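Local coordinates for protein anti-sigma-I factor RsgI3 (Clostridium thermocellum, PDB 6QE7) that binds pectin through its extracellular tandem PA14 domains and probably restrains the sigma factor SigI3 as a membrane-bound anti-sigma factor, at residues S195-T207 with K279-D291. Numbering follows the deposited sequence.
Sequences SVRWVGKIDTRYT and KKEVVPSKNLFAD
The amide nitrogen ND2 of N287 is shared by two oxygens of D203. The straighter bond runs to the carboxylate, ND2 to OD1 of D203 at 3.2 Å with an N-H...O angle of 150°; the second, to the backbone O of D203, is weak. The two side chains cross at about a right angle, with carboxylate and amide planes 80° apart. D203 has its CG between backbone N and carbonyl carbon (chi1 59°), which brings OD1 over to ND2. The backbone completes the clasp: D203 N donates to N287 O at 3.1 Å.

From here the end of strand 193-202 runs antiparallel to strand 288-289. K201 and F289 form a hydrogen-bonded pair, with K201 N to F289 O at 2.9 Å and F289 N to K201 O at 2.6 Å. I202 and L288 form the next, non-hydrogen-bonded pair; their side chains lie side by side, CG1 of I202 3.8 Å from CD2 of L288. With CG1 anti to the backbone N, I202 also carries CD1 to 3.9 Å from CG1 of V283. The other face of the sheet bears K201 and F289. There the F289 ring turns its edge to D203 OD1, while OD2 approaches CE1 obliquely at 3.6 Å.

D203 OD2 is engaged by R18, in a salt bridge, and by N13, both from the first PA14 domain. The carboxylate thus serves both sides: OD1 takes N287, and OD2 meets R18 and N13. The cation of R18 probably favours the ionised form of D203, and the grips on both oxygens probably limit rotation of the carboxylate, which joins the pairing of 193-202 with 288-289 to the contact between the two PA14 domains.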
loop_
_atom_site.group_PDB
_atom_site.type_symbol
_atom_site.label_atom_id
_atom_site.label_comp_id
_atom_site.label_asym_id
_atom_site.label_seq_id
_atom_site.Cartn_x
_atom_site.Cartn_y
_atom_site.Cartn_z
ATOM N N SER A 195 -19.175 12.311 -18.275
ATOM C CA SER A 195 -17.726 12.070 -18.056
ATOM C C SER A 195 -17.576 11.366 -16.701
ATOM O O SER A 195 -18.546 11.412 -15.864
ATOM C CB SER A 195 -16.995 13.440 -18.188
ATOM O OG SER A 195 -17.552 14.384 -17.263
ATOM N N VAL A 196 -16.429 10.732 -16.466
ATOM C CA VAL A 196 -16.177 9.921 -15.239
ATOM C C VAL A 196 -14.725 10.142 -14.811
ATOM O O VAL A 196 -13.885 10.271 -15.693
ATOM C CB VAL A 196 -16.415 8.420 -15.492
ATOM C CG1 VAL A 196 -16.573 7.649 -14.200
ATOM C CG2 VAL A 196 -17.616 8.204 -16.397
ATOM N N ARG A 197 -14.492 10.200 -13.504
ATOM C CA ARG A 197 -13.136 10.166 -12.893
ATOM C C ARG A 197 -13.083 8.980 -11.917
ATOM O O ARG A 197 -13.935 8.898 -11.073
ATOM C CB ARG A 197 -12.770 11.439 -12.134
ATOM C CG ARG A 197 -11.435 11.288 -11.417
ATOM C CD ARG A 197 -10.933 12.522 -10.707
ATOM N NE ARG A 197 -10.948 13.702 -11.568
ATOM C CZ ARG A 197 -11.873 14.645 -11.486
ATOM N NH1 ARG A 197 -12.854 14.551 -10.607
ATOM N NH2 ARG A 197 -11.788 15.693 -12.259
ATOM N N TRP A 198 -12.171 8.050 -12.159
ATOM C CA TRP A 198 -11.748 6.954 -11.269
ATOM C C TRP A 198 -10.432 7.372 -10.622
ATOM O O TRP A 198 -9.513 7.779 -11.340
ATOM C CB TRP A 198 -11.557 5.671 -12.059
ATOM C CG TRP A 198 -12.816 5.120 -12.671
ATOM C CD1 TRP A 198 -13.717 4.277 -12.074
ATOM C CD2 TRP A 198 -13.257 5.279 -14.036
ATOM N NE1 TRP A 198 -14.727 3.967 -12.956
ATOM C CE2 TRP A 198 -14.466 4.564 -14.167
ATOM C CE3 TRP A 198 -12.785 5.998 -15.138
ATOM C CZ2 TRP A 198 -15.186 4.544 -15.365
ATOM C CZ3 TRP A 198 -13.508 6.002 -16.306
ATOM C CH2 TRP A 198 -14.665 5.248 -16.431
ATOM N N VAL A 199 -10.402 7.323 -9.304
ATOM C CA VAL A 199 -9.175 7.527 -8.499
ATOM C C VAL A 199 -8.983 6.326 -7.593
ATOM O O VAL A 199 -9.988 5.841 -7.053
ATOM C CB VAL A 199 -9.299 8.813 -7.668
ATOM C CG1 VAL A 199 -8.041 9.010 -6.786
ATOM C CG2 VAL A 199 -9.470 9.990 -8.596
ATOM N N GLY A 200 -7.719 5.998 -7.322
ATOM C CA GLY A 200 -7.343 5.083 -6.258
ATOM C C GLY A 200 -5.894 4.669 -6.353
ATOM O O GLY A 200 -5.040 5.524 -6.573
ATOM N N LYS A 201 -5.689 3.382 -6.131
ATOM C CA LYS A 201 -4.395 2.729 -6.054
ATOM C C LYS A 201 -4.478 1.476 -6.897
ATOM O O LYS A 201 -5.559 0.843 -6.945
ATOM C CB LYS A 201 -3.981 2.271 -4.637
ATOM C CG LYS A 201 -4.078 3.269 -3.509
ATOM C CD LYS A 201 -2.994 4.301 -3.542
ATOM C CE LYS A 201 -3.034 5.278 -2.390
ATOM N NZ LYS A 201 -1.702 5.930 -2.280
ATOM N N ILE A 202 -3.316 1.171 -7.470
ATOM C CA ILE A 202 -2.998 -0.035 -8.268
ATOM C C ILE A 202 -1.670 -0.662 -7.783
ATOM O O ILE A 202 -0.830 0.091 -7.257
ATOM C CB ILE A 202 -2.994 0.363 -9.737
ATOM C CG1 ILE A 202 -3.055 -0.874 -10.619
ATOM C CG2 ILE A 202 -1.875 1.320 -10.148
ATOM C CD1 ILE A 202 -3.200 -0.560 -12.071
ATOM N N ASP A 203 -1.571 -2.004 -7.799
ATOM C CA ASP A 203 -0.296 -2.731 -7.629
ATOM C C ASP A 203 -0.250 -3.823 -8.674
ATOM O O ASP A 203 -1.254 -4.116 -9.368
ATOM C CB ASP A 203 -0.038 -3.270 -6.216
ATOM C CG ASP A 203 -1.077 -4.234 -5.690
ATOM O OD1 ASP A 203 -1.843 -4.794 -6.505
ATOM O OD2 ASP A 203 -1.227 -4.283 -4.440
ATOM N N THR A 204 0.951 -4.246 -8.897
ATOM C CA THR A 204 1.332 -5.065 -10.068
ATOM C C THR A 204 1.742 -6.421 -9.527
ATOM O O THR A 204 2.123 -6.496 -8.353
ATOM C CB THR A 204 2.477 -4.444 -10.858
ATOM O OG1 THR A 204 3.660 -4.482 -10.041
ATOM C CG2 THR A 204 2.183 -3.021 -11.267
ATOM N N ARG A 205 1.815 -7.395 -10.410
ATOM C CA ARG A 205 2.385 -8.729 -10.112
ATOM C C ARG A 205 3.911 -8.658 -10.284
ATOM O O ARG A 205 4.603 -9.452 -9.671
ATOM C CB ARG A 205 1.742 -9.770 -11.041
ATOM C CG ARG A 205 0.316 -10.159 -10.680
ATOM C CD ARG A 205 -0.292 -11.254 -11.592
ATOM N NE ARG A 205 0.607 -12.418 -11.561
ATOM C CZ ARG A 205 0.652 -13.332 -10.613
ATOM N NH1 ARG A 205 -0.210 -13.296 -9.615
ATOM N NH2 ARG A 205 1.541 -14.298 -10.688
ATOM N N TYR A 206 4.437 -7.823 -11.177
ATOM C CA TYR A 206 5.857 -7.923 -11.593
ATOM C C TYR A 206 6.477 -6.561 -11.432
ATOM O O TYR A 206 5.733 -5.536 -11.508
ATOM C CB TYR A 206 5.978 -8.416 -13.036
ATOM C CG TYR A 206 5.178 -9.674 -13.249
ATOM C CD1 TYR A 206 5.572 -10.889 -12.716
ATOM C CD2 TYR A 206 3.993 -9.632 -13.961
ATOM C CE1 TYR A 206 4.786 -12.032 -12.866
ATOM C CE2 TYR A 206 3.179 -10.737 -14.093
ATOM C CZ TYR A 206 3.583 -11.952 -13.552
ATOM O OH TYR A 206 2.784 -13.036 -13.739
ATOM N N THR A 207 7.776 -6.598 -11.218
ATOM C CA THR A 207 8.689 -5.442 -11.277
ATOM C C THR A 207 9.176 -5.360 -12.728
ATOM O O THR A 207 9.875 -6.269 -13.127
ATOM C CB THR A 207 9.794 -5.589 -10.212
ATOM O OG1 THR A 207 9.127 -5.521 -8.973
ATOM C CG2 THR A 207 10.829 -4.488 -10.182
ATOM N N LYS A 279 0.441 -10.958 -19.342
ATOM C CA LYS A 279 -0.321 -11.059 -20.623
ATOM C C LYS A 279 -1.478 -10.038 -20.606
ATOM O O LYS A 279 -2.127 -9.838 -19.535
ATOM C CB LYS A 279 -0.891 -12.465 -20.882
ATOM C CG LYS A 279 -0.109 -13.333 -21.871
ATOM C CD LYS A 279 1.294 -13.729 -21.423
ATOM C CE LYS A 279 2.334 -13.542 -22.507
ATOM N NZ LYS A 279 3.655 -13.228 -21.923
ATOM N N LYS A 280 -1.709 -9.406 -21.753
ATOM C CA LYS A 280 -2.673 -8.278 -21.892
ATOM C C LYS A 280 -4.003 -8.693 -21.315
ATOM O O LYS A 280 -4.473 -9.763 -21.610
ATOM C CB LYS A 280 -2.858 -7.791 -23.319
ATOM C CG LYS A 280 -3.669 -6.499 -23.496
ATOM C CD LYS A 280 -3.166 -5.631 -24.634
ATOM C CE LYS A 280 -3.568 -6.144 -25.984
ATOM N NZ LYS A 280 -4.477 -5.179 -26.630
ATOM N N GLU A 281 -4.544 -7.857 -20.434
ATOM C CA GLU A 281 -5.864 -8.121 -19.864
ATOM C C GLU A 281 -6.461 -6.800 -19.390
ATOM O O GLU A 281 -5.704 -5.843 -19.119
ATOM C CB GLU A 281 -5.743 -9.199 -18.772
ATOM C CG GLU A 281 -4.842 -8.795 -17.600
ATOM C CD GLU A 281 -4.889 -9.689 -16.362
ATOM O OE1 GLU A 281 -5.444 -10.806 -16.440
ATOM O OE2 GLU A 281 -4.365 -9.246 -15.288
ATOM N N VAL A 282 -7.773 -6.802 -19.188
ATOM C CA VAL A 282 -8.460 -5.777 -18.372
ATOM C C VAL A 282 -7.775 -5.776 -16.977
ATOM O O VAL A 282 -7.601 -6.855 -16.391
ATOM C CB VAL A 282 -9.976 -6.041 -18.305
ATOM C CG1 VAL A 282 -10.661 -5.055 -17.369
ATOM C CG2 VAL A 282 -10.638 -5.983 -19.690
ATOM N N VAL A 283 -7.359 -4.612 -16.461
ATOM C CA VAL A 283 -6.778 -4.599 -15.098
ATOM C C VAL A 283 -7.855 -5.122 -14.155
ATOM O O VAL A 283 -8.994 -4.610 -14.154
ATOM C CB VAL A 283 -6.312 -3.212 -14.709
ATOM C CG1 VAL A 283 -5.662 -3.274 -13.354
ATOM C CG2 VAL A 283 -5.407 -2.620 -15.780
ATOM N N PRO A 284 -7.522 -6.154 -13.350
ATOM C CA PRO A 284 -8.501 -6.859 -12.533
ATOM C C PRO A 284 -8.849 -6.060 -11.288
ATOM O O PRO A 284 -8.043 -5.332 -10.812
ATOM C CB PRO A 284 -7.868 -8.224 -12.164
ATOM C CG PRO A 284 -6.529 -8.250 -12.804
ATOM C CD PRO A 284 -6.251 -6.877 -13.411
ATOM N N SER A 285 -10.044 -6.252 -10.773
ATOM C CA SER A 285 -10.499 -5.590 -9.523
ATOM C C SER A 285 -9.530 -5.897 -8.376
ATOM O O SER A 285 -9.306 -5.019 -7.541
ATOM C CB SER A 285 -11.857 -6.014 -9.180
ATOM O OG SER A 285 -12.400 -5.133 -8.195
ATOM N N LYS A 286 -8.917 -7.077 -8.354
ATOM C CA LYS A 286 -8.035 -7.443 -7.199
ATOM C C LYS A 286 -6.731 -6.614 -7.202
ATOM O O LYS A 286 -5.958 -6.719 -6.210
ATOM C CB LYS A 286 -7.803 -8.953 -7.179
ATOM C CG LYS A 286 -6.808 -9.448 -8.201
ATOM C CD LYS A 286 -6.688 -10.956 -8.181
ATOM C CE LYS A 286 -7.775 -11.569 -9.041
ATOM N NZ LYS A 286 -8.101 -12.944 -8.589
ATOM N N ASN A 287 -6.448 -5.808 -8.233
ATOM C CA ASN A 287 -5.222 -4.986 -8.223
ATOM C C ASN A 287 -5.549 -3.516 -8.045
ATOM O O ASN A 287 -4.599 -2.703 -8.219
ATOM C CB ASN A 287 -4.386 -5.215 -9.469
ATOM C CG ASN A 287 -3.800 -6.601 -9.468
ATOM O OD1 ASN A 287 -4.412 -7.480 -10.047
ATOM N ND2 ASN A 287 -2.645 -6.803 -8.822
ATOM N N LEU A 288 -6.828 -3.198 -7.824
ATOM C CA LEU A 288 -7.335 -1.816 -7.845
ATOM C C LEU A 288 -7.882 -1.596 -6.448
ATOM O O LEU A 288 -8.420 -2.562 -5.847
ATOM C CB LEU A 288 -8.376 -1.630 -8.976
ATOM C CG LEU A 288 -7.830 -1.804 -10.399
ATOM C CD1 LEU A 288 -8.940 -1.873 -11.451
ATOM C CD2 LEU A 288 -6.848 -0.715 -10.754
ATOM N N PHE A 289 -7.572 -0.462 -5.884
ATOM C CA PHE A 289 -7.973 -0.164 -4.501
ATOM C C PHE A 289 -8.636 1.180 -4.450
ATOM O O PHE A 289 -8.075 2.109 -4.995
ATOM C CB PHE A 289 -6.783 -0.187 -3.542
ATOM C CG PHE A 289 -6.131 -1.548 -3.500
ATOM C CD1 PHE A 289 -5.174 -1.906 -4.455
ATOM C CD2 PHE A 289 -6.537 -2.509 -2.566
ATOM C CE1 PHE A 289 -4.616 -3.185 -4.463
ATOM C CE2 PHE A 289 -5.978 -3.782 -2.569
ATOM C CZ PHE A 289 -5.026 -4.118 -3.515
ATOM N N ALA A 290 -9.730 1.263 -3.699
ATOM C CA ALA A 290 -10.618 2.434 -3.800
ATOM C C ALA A 290 -10.069 3.532 -2.909
ATOM O O ALA A 290 -10.393 4.691 -3.193
ATOM C CB ALA A 290 -12.044 2.091 -3.455
ATOM N N ASP A 291 -9.299 3.172 -1.885
ATOM C CA ASP A 291 -8.645 4.105 -0.922
ATOM C C ASP A 291 -9.735 4.801 -0.073
ATOM O O ASP A 291 -10.702 4.198 0.454
ATOM C CB ASP A 291 -7.665 5.046 -1.641
ATOM C CG ASP A 291 -6.735 5.809 -0.679
ATOM O OD1 ASP A 291 -7.061 5.929 0.530
ATOM O OD2 ASP A 291 -5.707 6.309 -1.128
ATOM O OXT ASP A 291 -9.687 6.022 0.128
#